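PDB 1E6Y: methyl-coenzyme M reductase subunit beta from Methanosarcina barkeri, which forms part of methyl-coenzyme M reductase I, the coenzyme F430-dependent enzyme that releases methane from methyl-coenzyme M with coenzyme B as reductant. Local coordinates for residues E[209-214]-E[386-391]; E[238-243]-E[302-307]; E[343-348]-E[380-385]. All coordinates share one frame; numbering follows the deposited sequence.

How the interactions relate
Of the segments involved, the chain comes first to residues 209-214 on helix 204-221, and then to helix 228-241, whose last turn packs on helix 296-318 in interaction 2, closing the first of the loops. Interaction 3 follows in series: residues 343-348, just ahead of helix 348-358, meet residues 380-385, which lead into helix 387-395. That helix returns to residues 209-214 in interaction 1, so the loop it closes encloses the other two. Interaction 2 touches both others, while interactions 1 and 3 meet only through the chain. Ser212 packs on Gly241, Cys344 on Ala304, and the amide of Gln240 probably bonds to Phe385 O, joining helices 228-241 and 296-318 to the loops at 343-348 and 380-385.

Interaction 1 of 3, residues E[209-214]-E[386-391]; sequences ALSSIY and AIPCVC
The hydroxyl of Ser211 is the centre of the contact, pressed against the first turn of helix 387-395. Its OG comes within 3.3 Å of Pro388 CA and lies alongside the start of the pyrrolidine ring. Pro388 N is equally near, but proline has no N-H to offer, so the approach is one of van der Waals contact. Two more neighbours touch the hydroxyl: Ile387 CG2 lies 3.4 Å from Ser211 OG, and Cys391 SG, one turn further on, lies 3.5 Å from the same oxygen. Ser211 reaches forward in this way because OG stands anti to its backbone N (chi1 175°). Ser212 does the reverse. With chi1 at -63° its OG lies beside the backbone N and folds back along its own helix, where it bonds to Ser208 O; the outer side of that oxygen still rests on the proline, 3.4 Å from Pro388 CG. Behind these side chains the two short helical segments run roughly antiparallel, their axes 8.1 Å apart at closest approach and 150° between directions. Serine suits so close a meeting because it is small: Ser211 CA and Pro388 CA are separated by just 4.9 Å. Proline suits the first helical turn, where no backbone N-H is needed for the helix. Ile213 and Leu210, on other sides of helix 204-221, pack on helix 29-40. No hydrogen bond crosses between the two segments, so the buried junction depends on close fit and dispersion, although its touching groups include two hydroxyls and a thiol.

Interaction 2 of 3, residues E[238-243]-E[302-307]; sequences AYQGLN and CAAVGT
This is a buried helix-to-helix contact in which the last turn of helix 228-241 lies against the first half of helix 296-318, joined by one side-chain-to-backbone hydrogen bond. Gln240 supplies it. CG is anti to the backbone N (chi1 -171°) and the chain continues extended, so the amide reaches across and NE2 donates to Ala304 O at 3.0 Å. The bond is bent, with an N-H...O angle of 138°, and the donor sits above the carbonyl plane. The same NE2 probably also donates to Phe385 O, so that the nitrogen would serve two backbone carbonyls. Ala304 suits its place because its methyl leaves room for the glutamine stem, Ala304 CB lying 3.9 Å from Gln240 CB. Beside it Val305 CG2 presses on Tyr239 CB at 3.4 Å, while Leu248 and Ile251 of helix 247-255 pack on the same valine. An alanine here in place of Gln240, lacking the amide, would probably loosen the link between the two helices and the loop carrying Phe385. The backbones come close, Gln240 CA to Val305 CA 4.5 Å, in a helix-to-helix contact pinned by a side chain bonding to a backbone carbonyl, away from the coenzyme sites.

Interaction 3 of 3, residues E[343-348]-E[380-385]; sequences GCDYGK and RHSRGF
A single buried carboxylate, that of Asp345, receives four hydrogen bonds from the opposite loop. Arg383 turns its guanidinium almost into the carboxylate plane, 6° from it, and brings both NE and NH1 to within 2.9 Å of Asp345 OD1, forming a salt bridge; NE meets the syn lone pair of Asp345 OD1, whereas NH1 arrives nearly along the C-O axis. The other oxygen takes two bonds. Arg383 N donates to Asp345 OD2 at 2.7 Å on the syn lone pair of that oxygen, nearly straight at 164°, and Ser382 OG donates at 2.8 Å to the anti lone pair of Asp345 OD2. Ser382 reaches it with OG anti to its own backbone N. So many donors would probably keep the aspartate ionised.

Around this centre, Phe385 presents its ring edge to the carboxylate, the two planes 84° apart, while Cys344 SG sits obliquely 4.5 Å from the Phe385 ring centroid. Lys348 NZ comes over one face of the Arg383 guanidinium, a repulsive pairing of like charges probably eased by Asp345 and by the acidic side chain of another subunit to which the lysine is salt-bridged. Tyr346 offers its ring edge to Arg383 NH1 and sends its hydroxyl to His232.

Glycine suits position 347, the N-cap of helix 348-358, because its backbone angles would jam a side chain against the preceding carbonyl. Arg383 centres an inverse gamma turn, and the whole is a salt-bridged loop-to-loop junction at the base of the segment between Phe358 and Val378 that contributes residues to the coenzyme B pocket.

Interaction 1 of 3, residues E[209-214]-E[386-391]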
loop_
_atom_site.group_PDB
_atom_site.type_symbol
_atom_site.label_atom_id
_atom_site.label_comp_id
_atom_site.label_asym_id
_atom_site.label_seq_id
_atom_site.Cartn_x
_atom_site.Cartn_y
_atom_site.Cartn_z
ATOM N N ALA E 209 1.421 -14.914 29.978
ATOM C CA ALA E 209 0.057 -15.428 30.078
ATOM C C ALA E 209 -0.921 -14.582 29.269
ATOM O O ALA E 209 -1.704 -15.112 28.476
ATOM C CB ALA E 209 -0.378 -15.480 31.532
ATOM N N LEU E 210 -0.854 -13.264 29.452
ATOM C CA LEU E 210 -1.721 -12.343 28.721
ATOM C C LEU E 210 -1.441 -12.394 27.221
ATOM O O LEU E 210 -2.370 -12.419 26.409
ATOM C CB LEU E 210 -1.540 -10.911 29.240
ATOM C CG LEU E 210 -2.439 -9.844 28.603
ATOM C CD1 LEU E 210 -3.903 -10.238 28.734
ATOM C CD2 LEU E 210 -2.187 -8.506 29.266
ATOM N N SER E 211 -0.160 -12.449 26.864
ATOM C CA SER E 211 0.247 -12.556 25.467
ATOM C C SER E 211 -0.271 -13.843 24.826
ATOM O O SER E 211 -0.740 -13.827 23.690
ATOM C CB SER E 211 1.772 -12.496 25.355
ATOM O OG SER E 211 2.191 -12.705 24.019
ATOM N N SER E 212 -0.224 -14.940 25.576
ATOM C CA SER E 212 -0.734 -16.225 25.104
ATOM C C SER E 212 -2.232 -16.150 24.820
ATOM O O SER E 212 -2.712 -16.685 23.822
ATOM C CB SER E 212 -0.460 -17.313 26.143
ATOM O OG SER E 212 0.933 -17.496 26.333
ATOM N N ILE E 213 -2.958 -15.462 25.696
ATOM C CA ILE E 213 -4.393 -15.265 25.528
ATOM C C ILE E 213 -4.682 -14.490 24.244
ATOM O O ILE E 213 -5.503 -14.917 23.432
ATOM C CB ILE E 213 -4.985 -14.526 26.751
ATOM C CG1 ILE E 213 -4.988 -15.469 27.960
ATOM C CG2 ILE E 213 -6.398 -14.024 26.449
ATOM C CD1 ILE E 213 -5.213 -14.778 29.282
ATOM N N TYR E 214 -3.920 -13.425 24.008
ATOM C CA TYR E 214 -4.082 -12.627 22.795
ATOM C C TYR E 214 -3.666 -13.414 21.554
ATOM O O TYR E 214 -4.392 -13.446 20.560
ATOM C CB TYR E 214 -3.256 -11.340 22.883
ATOM C CG TYR E 214 -3.827 -10.277 23.803
ATOM C CD1 TYR E 214 -2.985 -9.507 24.604
ATOM C CD2 TYR E 214 -5.194 -9.978 23.802
ATOM C CE1 TYR E 214 -3.482 -8.459 25.374
ATOM C CE2 TYR E 214 -5.700 -8.933 24.573
ATOM C CZ TYR E 214 -4.837 -8.178 25.354
ATOM O OH TYR E 214 -5.320 -7.136 26.109
ATOM N N ALA E 386 5.765 -18.032 20.277
ATOM C CA ALA E 386 6.998 -17.251 20.337
ATOM C C ALA E 386 6.821 -15.927 21.084
ATOM O O ALA E 386 7.589 -15.612 21.994
ATOM C CB ALA E 386 7.521 -16.994 18.923
ATOM N N ILE E 387 5.794 -15.169 20.713
ATOM C CA ILE E 387 5.579 -13.832 21.256
ATOM C C ILE E 387 5.354 -13.767 22.777
ATOM O O ILE E 387 5.822 -12.830 23.428
ATOM C CB ILE E 387 4.422 -13.121 20.499
ATOM C CG1 ILE E 387 4.899 -12.733 19.096
ATOM C CG2 ILE E 387 3.948 -11.876 21.254
ATOM C CD1 ILE E 387 6.067 -11.756 19.094
ATOM N N PRO E 388 4.694 -14.783 23.371
ATOM C CA PRO E 388 4.588 -14.797 24.837
ATOM C C PRO E 388 5.940 -14.778 25.555
ATOM O O PRO E 388 6.097 -14.101 26.573
ATOM C CB PRO E 388 3.807 -16.077 25.120
ATOM C CG PRO E 388 2.941 -16.224 23.921
ATOM C CD PRO E 388 3.816 -15.799 22.764
ATOM N N CYS E 389 6.934 -15.443 24.971
ATOM C CA CYS E 389 8.296 -15.417 25.498
ATOM C C CYS E 389 8.924 -14.031 25.381
ATOM O O CYS E 389 9.642 -13.588 26.279
ATOM C CB CYS E 389 9.167 -16.437 24.764
ATOM S SG CYS E 389 8.493 -18.108 24.776
ATOM N N VAL E 390 8.636 -13.344 24.280
ATOM C CA VAL E 390 9.123 -11.983 24.074
ATOM C C VAL E 390 8.553 -11.019 25.118
ATOM O O VAL E 390 9.287 -10.218 25.688
ATOM C CB VAL E 390 8.780 -11.479 22.654
ATOM C CG1 VAL E 390 9.319 -10.072 22.442
ATOM C CG2 VAL E 390 9.364 -12.424 21.617
ATOM N N CYS E 391 7.265 -11.146 25.417
ATOM C CA CYS E 391 6.633 -10.298 26.423
ATOM C C CYS E 391 7.222 -10.531 27.811
ATOM O O CYS E 391 7.436 -9.580 28.566
ATOM C CB CYS E 391 5.124 -10.540 26.449
ATOM S SG CYS E 391 4.290 -10.047 24.932
#

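Interaction 2 of 3, residues E[238-243]-E[302-307]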
loop_
_atom_site.group_PDB
_atom_site.type_symbol
_atom_site.label_atom_id
_atom_site.label_comp_id
_atom_site.label_asym_id
_atom_site.label_seq_id
_atom_site.Cartn_x
_atom_site.Cartn_y
_atom_site.Cartn_z
ATOM N N ALA E 238 -2.651 -23.842 27.513
ATOM C CA ALA E 238 -2.720 -24.325 28.889
ATOM C C ALA E 238 -1.336 -24.442 29.523
ATOM O O ALA E 238 -1.095 -23.909 30.608
ATOM C CB ALA E 238 -3.429 -25.674 28.935
ATOM N N TYR E 239 -0.417 -25.096 28.819
ATOM C CA TYR E 239 0.899 -25.394 29.370
ATOM C C TYR E 239 1.874 -24.217 29.314
ATOM O O TYR E 239 2.454 -23.841 30.334
ATOM C CB TYR E 239 1.494 -26.616 28.667
ATOM C CG TYR E 239 0.932 -27.923 29.173
ATOM C CD1 TYR E 239 -0.177 -28.510 28.565
ATOM C CD2 TYR E 239 1.474 -28.544 30.298
ATOM C CE1 TYR E 239 -0.738 -29.685 29.068
ATOM C CE2 TYR E 239 0.923 -29.715 30.810
ATOM C CZ TYR E 239 -0.184 -30.280 30.192
ATOM O OH TYR E 239 -0.745 -31.427 30.713
ATOM N N GLN E 240 2.047 -23.628 28.134
ATOM C CA GLN E 240 2.944 -22.485 28.002
ATOM C C GLN E 240 2.336 -21.210 28.585
ATOM O O GLN E 240 3.007 -20.473 29.310
ATOM C CB GLN E 240 3.316 -22.247 26.537
ATOM C CG GLN E 240 4.414 -21.207 26.352
ATOM C CD GLN E 240 4.613 -20.818 24.902
ATOM O OE1 GLN E 240 3.675 -20.396 24.224
ATOM N NE2 GLN E 240 5.845 -20.939 24.421
ATOM N N GLY E 241 1.065 -20.967 28.281
ATOM C CA GLY E 241 0.449 -19.710 28.662
ATOM C C GLY E 241 -0.032 -19.637 30.098
ATOM O O GLY E 241 0.115 -18.603 30.754
ATOM N N LEU E 242 -0.613 -20.728 30.591
ATOM C CA LEU E 242 -1.339 -20.689 31.854
ATOM C C LEU E 242 -0.734 -21.595 32.926
ATOM O O LEU E 242 -1.404 -21.940 33.905
ATOM C CB LEU E 242 -2.808 -21.049 31.614
ATOM C CG LEU E 242 -3.550 -20.147 30.616
ATOM C CD1 LEU E 242 -4.987 -20.627 30.442
ATOM C CD2 LEU E 242 -3.523 -18.699 31.105
ATOM N N ASN E 243 0.539 -21.949 32.746
ATOM C CA ASN E 243 1.316 -22.675 33.754
ATOM C C ASN E 243 0.603 -23.952 34.215
ATOM O O ASN E 243 0.512 -24.235 35.413
ATOM C CB ASN E 243 1.613 -21.754 34.948
ATOM C CG ASN E 243 2.582 -22.368 35.949
ATOM O OD1 ASN E 243 3.422 -23.194 35.594
ATOM N ND2 ASN E 243 2.482 -21.946 37.202
ATOM N N CYS E 302 5.060 -29.519 25.542
ATOM C CA CYS E 302 6.278 -29.661 26.340
ATOM C C CYS E 302 7.388 -28.755 25.815
ATOM O O CYS E 302 8.066 -28.082 26.589
ATOM C CB CYS E 302 6.770 -31.111 26.320
ATOM S SG CYS E 302 5.782 -32.263 27.291
ATOM N N ALA E 303 7.573 -28.753 24.498
ATOM C CA ALA E 303 8.566 -27.894 23.864
ATOM C C ALA E 303 8.206 -26.416 24.017
ATOM O O ALA E 303 9.084 -25.572 24.184
ATOM C CB ALA E 303 8.704 -28.254 22.390
ATOM N N ALA E 304 6.910 -26.118 23.994
ATOM C CA ALA E 304 6.423 -24.754 24.190
ATOM C C ALA E 304 6.744 -24.258 25.602
ATOM O O ALA E 304 7.260 -23.152 25.780
ATOM C CB ALA E 304 4.920 -24.695 23.933
ATOM N N VAL E 305 6.489 -25.105 26.596
ATOM C CA VAL E 305 6.816 -24.786 27.983
ATOM C C VAL E 305 8.320 -24.596 28.148
ATOM O O VAL E 305 8.762 -23.622 28.756
ATOM C CB VAL E 305 6.329 -25.901 28.944
ATOM C CG1 VAL E 305 6.885 -25.681 30.347
ATOM C CG2 VAL E 305 4.824 -25.914 28.988
ATOM N N GLY E 306 9.094 -25.506 27.562
ATOM C CA GLY E 306 10.541 -25.415 27.641
ATOM C C GLY E 306 11.091 -24.137 27.035
ATOM O O GLY E 306 12.041 -23.558 27.556
ATOM N N THR E 307 10.487 -23.702 25.932
ATOM C CA THR E 307 10.884 -22.473 25.251
ATOM C C THR E 307 10.697 -21.255 26.161
ATOM O O THR E 307 11.585 -20.404 26.262
ATOM C CB THR E 307 10.063 -22.273 23.949
ATOM O OG1 THR E 307 10.296 -23.375 23.062
ATOM C CG2 THR E 307 10.458 -20.978 23.252
#

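Interaction 3 of 3, residues E[343-348]-E[380-385]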
loop_
_atom_site.group_PDB
_atom_site.type_symbol
_atom_site.label_atom_id
_atom_site.label_comp_id
_atom_site.label_asym_id
_atom_site.label_seq_id
_atom_site.Cartn_x
_atom_site.Cartn_y
_atom_site.Cartn_z
ATOM N N GLY E 343 11.318 -29.585 17.334
ATOM C CA GLY E 343 11.140 -28.542 18.327
ATOM C C GLY E 343 9.732 -27.981 18.300
ATOM O O GLY E 343 8.884 -28.432 17.521
ATOM N N CYS E 344 9.484 -26.979 19.138
ATOM C CA CYS E 344 8.153 -26.406 19.271
ATOM C C CYS E 344 7.642 -25.844 17.947
ATOM O O CYS E 344 8.380 -25.185 17.213
ATOM C CB CYS E 344 8.143 -25.307 20.331
ATOM S SG CYS E 344 6.493 -24.658 20.656
ATOM N N ASP E 345 6.398 -26.182 17.623
ATOM C CA ASP E 345 5.756 -25.776 16.375
ATOM C C ASP E 345 6.487 -26.360 15.164
ATOM O O ASP E 345 6.422 -25.814 14.060
ATOM C CB ASP E 345 5.696 -24.244 16.284
ATOM C CG ASP E 345 4.403 -23.737 15.658
ATOM O OD1 ASP E 345 3.540 -24.547 15.271
ATOM O OD2 ASP E 345 4.254 -22.508 15.547
ATOM N N TYR E 346 7.187 -27.473 15.393
ATOM C CA TYR E 346 7.820 -28.263 14.338
ATOM C C TYR E 346 8.786 -27.443 13.488
ATOM O O TYR E 346 8.855 -27.596 12.267
ATOM C CB TYR E 346 6.745 -28.935 13.473
ATOM C CG TYR E 346 5.637 -29.541 14.304
ATOM C CD1 TYR E 346 5.926 -30.494 15.281
ATOM C CD2 TYR E 346 4.339 -29.030 14.248
ATOM C CE1 TYR E 346 4.964 -30.907 16.190
ATOM C CE2 TYR E 346 3.365 -29.441 15.152
ATOM C CZ TYR E 346 3.687 -30.374 16.125
ATOM O OH TYR E 346 2.751 -30.745 17.063
ATOM N N GLY E 347 9.583 -26.622 14.169
ATOM C CA GLY E 347 10.572 -25.805 13.498
ATOM C C GLY E 347 10.230 -24.328 13.478
ATOM O O GLY E 347 11.120 -23.497 13.317
ATOM N N LYS E 348 8.957 -23.990 13.670
ATOM C CA LYS E 348 8.505 -22.615 13.462
ATOM C C LYS E 348 8.869 -21.651 14.586
ATOM O O LYS E 348 9.008 -20.450 14.345
ATOM C CB LYS E 348 6.996 -22.572 13.204
ATOM C CG LYS E 348 6.580 -23.277 11.918
ATOM C CD LYS E 348 5.540 -22.488 11.144
ATOM C CE LYS E 348 4.142 -22.732 11.681
ATOM N NZ LYS E 348 3.528 -23.963 11.113
ATOM N N ARG E 380 5.522 -13.263 13.241
ATOM C CA ARG E 380 4.205 -13.822 13.053
ATOM C C ARG E 380 4.187 -15.336 12.875
ATOM O O ARG E 380 3.137 -15.968 12.923
ATOM C CB ARG E 380 3.506 -13.204 11.827
ATOM C CG ARG E 380 4.262 -13.384 10.511
ATOM C CD ARG E 380 3.403 -12.780 9.398
ATOM N NE ARG E 380 2.267 -13.608 9.047
ATOM C CZ ARG E 380 1.463 -13.428 8.021
ATOM N NH1 ARG E 380 0.467 -14.242 7.754
ATOM N NH2 ARG E 380 1.652 -12.378 7.201
ATOM N N HIS E 381 5.335 -15.920 12.562
ATOM C CA HIS E 381 5.346 -17.220 11.897
ATOM C C HIS E 381 4.901 -18.391 12.757
ATOM O O HIS E 381 4.128 -19.237 12.302
ATOM C CB HIS E 381 6.727 -17.479 11.315
ATOM C CG HIS E 381 7.252 -16.328 10.521
ATOM N ND1 HIS E 381 6.772 -16.020 9.262
ATOM C CD2 HIS E 381 8.071 -15.312 10.867
ATOM C CE1 HIS E 381 7.270 -14.862 8.879
ATOM N NE2 HIS E 381 8.063 -14.407 9.832
ATOM N N SER E 382 5.351 -18.420 14.008
ATOM C CA SER E 382 4.915 -19.447 14.946
ATOM C C SER E 382 3.469 -19.208 15.368
ATOM O O SER E 382 3.015 -18.066 15.456
ATOM C CB SER E 382 5.821 -19.465 16.180
ATOM O OG SER E 382 5.373 -20.425 17.125
ATOM N N ARG E 383 2.744 -20.296 15.600
ATOM C CA ARG E 383 1.328 -20.212 15.986
ATOM C C ARG E 383 1.119 -19.840 17.437
ATOM O O ARG E 383 0.479 -20.571 18.225
ATOM C CB ARG E 383 0.654 -21.523 15.585
ATOM C CG ARG E 383 0.644 -21.768 14.082
ATOM C CD ARG E 383 -0.002 -23.093 13.746
ATOM N NE ARG E 383 0.951 -24.177 14.109
ATOM C CZ ARG E 383 0.613 -25.433 13.855
ATOM N NH1 ARG E 383 1.548 -26.340 14.201
ATOM N NH2 ARG E 383 -0.526 -25.839 13.329
ATOM N N GLY E 384 1.653 -18.678 17.802
ATOM C CA GLY E 384 1.405 -18.110 19.113
ATOM C C GLY E 384 2.390 -18.518 20.190
ATOM O O GLY E 384 2.259 -18.081 21.331
ATOM N N PHE E 385 3.399 -19.312 19.834
ATOM C CA PHE E 385 4.293 -19.896 20.836
ATOM C C PHE E 385 5.577 -19.097 21.054
ATOM O O PHE E 385 6.369 -19.421 21.942
ATOM C CB PHE E 385 4.639 -21.342 20.462
ATOM C CG PHE E 385 3.438 -22.232 20.292
ATOM C CD1 PHE E 385 3.229 -22.922 19.101
ATOM C CD2 PHE E 385 2.491 -22.348 21.308
ATOM C CE1 PHE E 385 2.094 -23.713 18.919
ATOM C CE2 PHE E 385 1.350 -23.136 21.136
ATOM C CZ PHE E 385 1.152 -23.818 19.938
#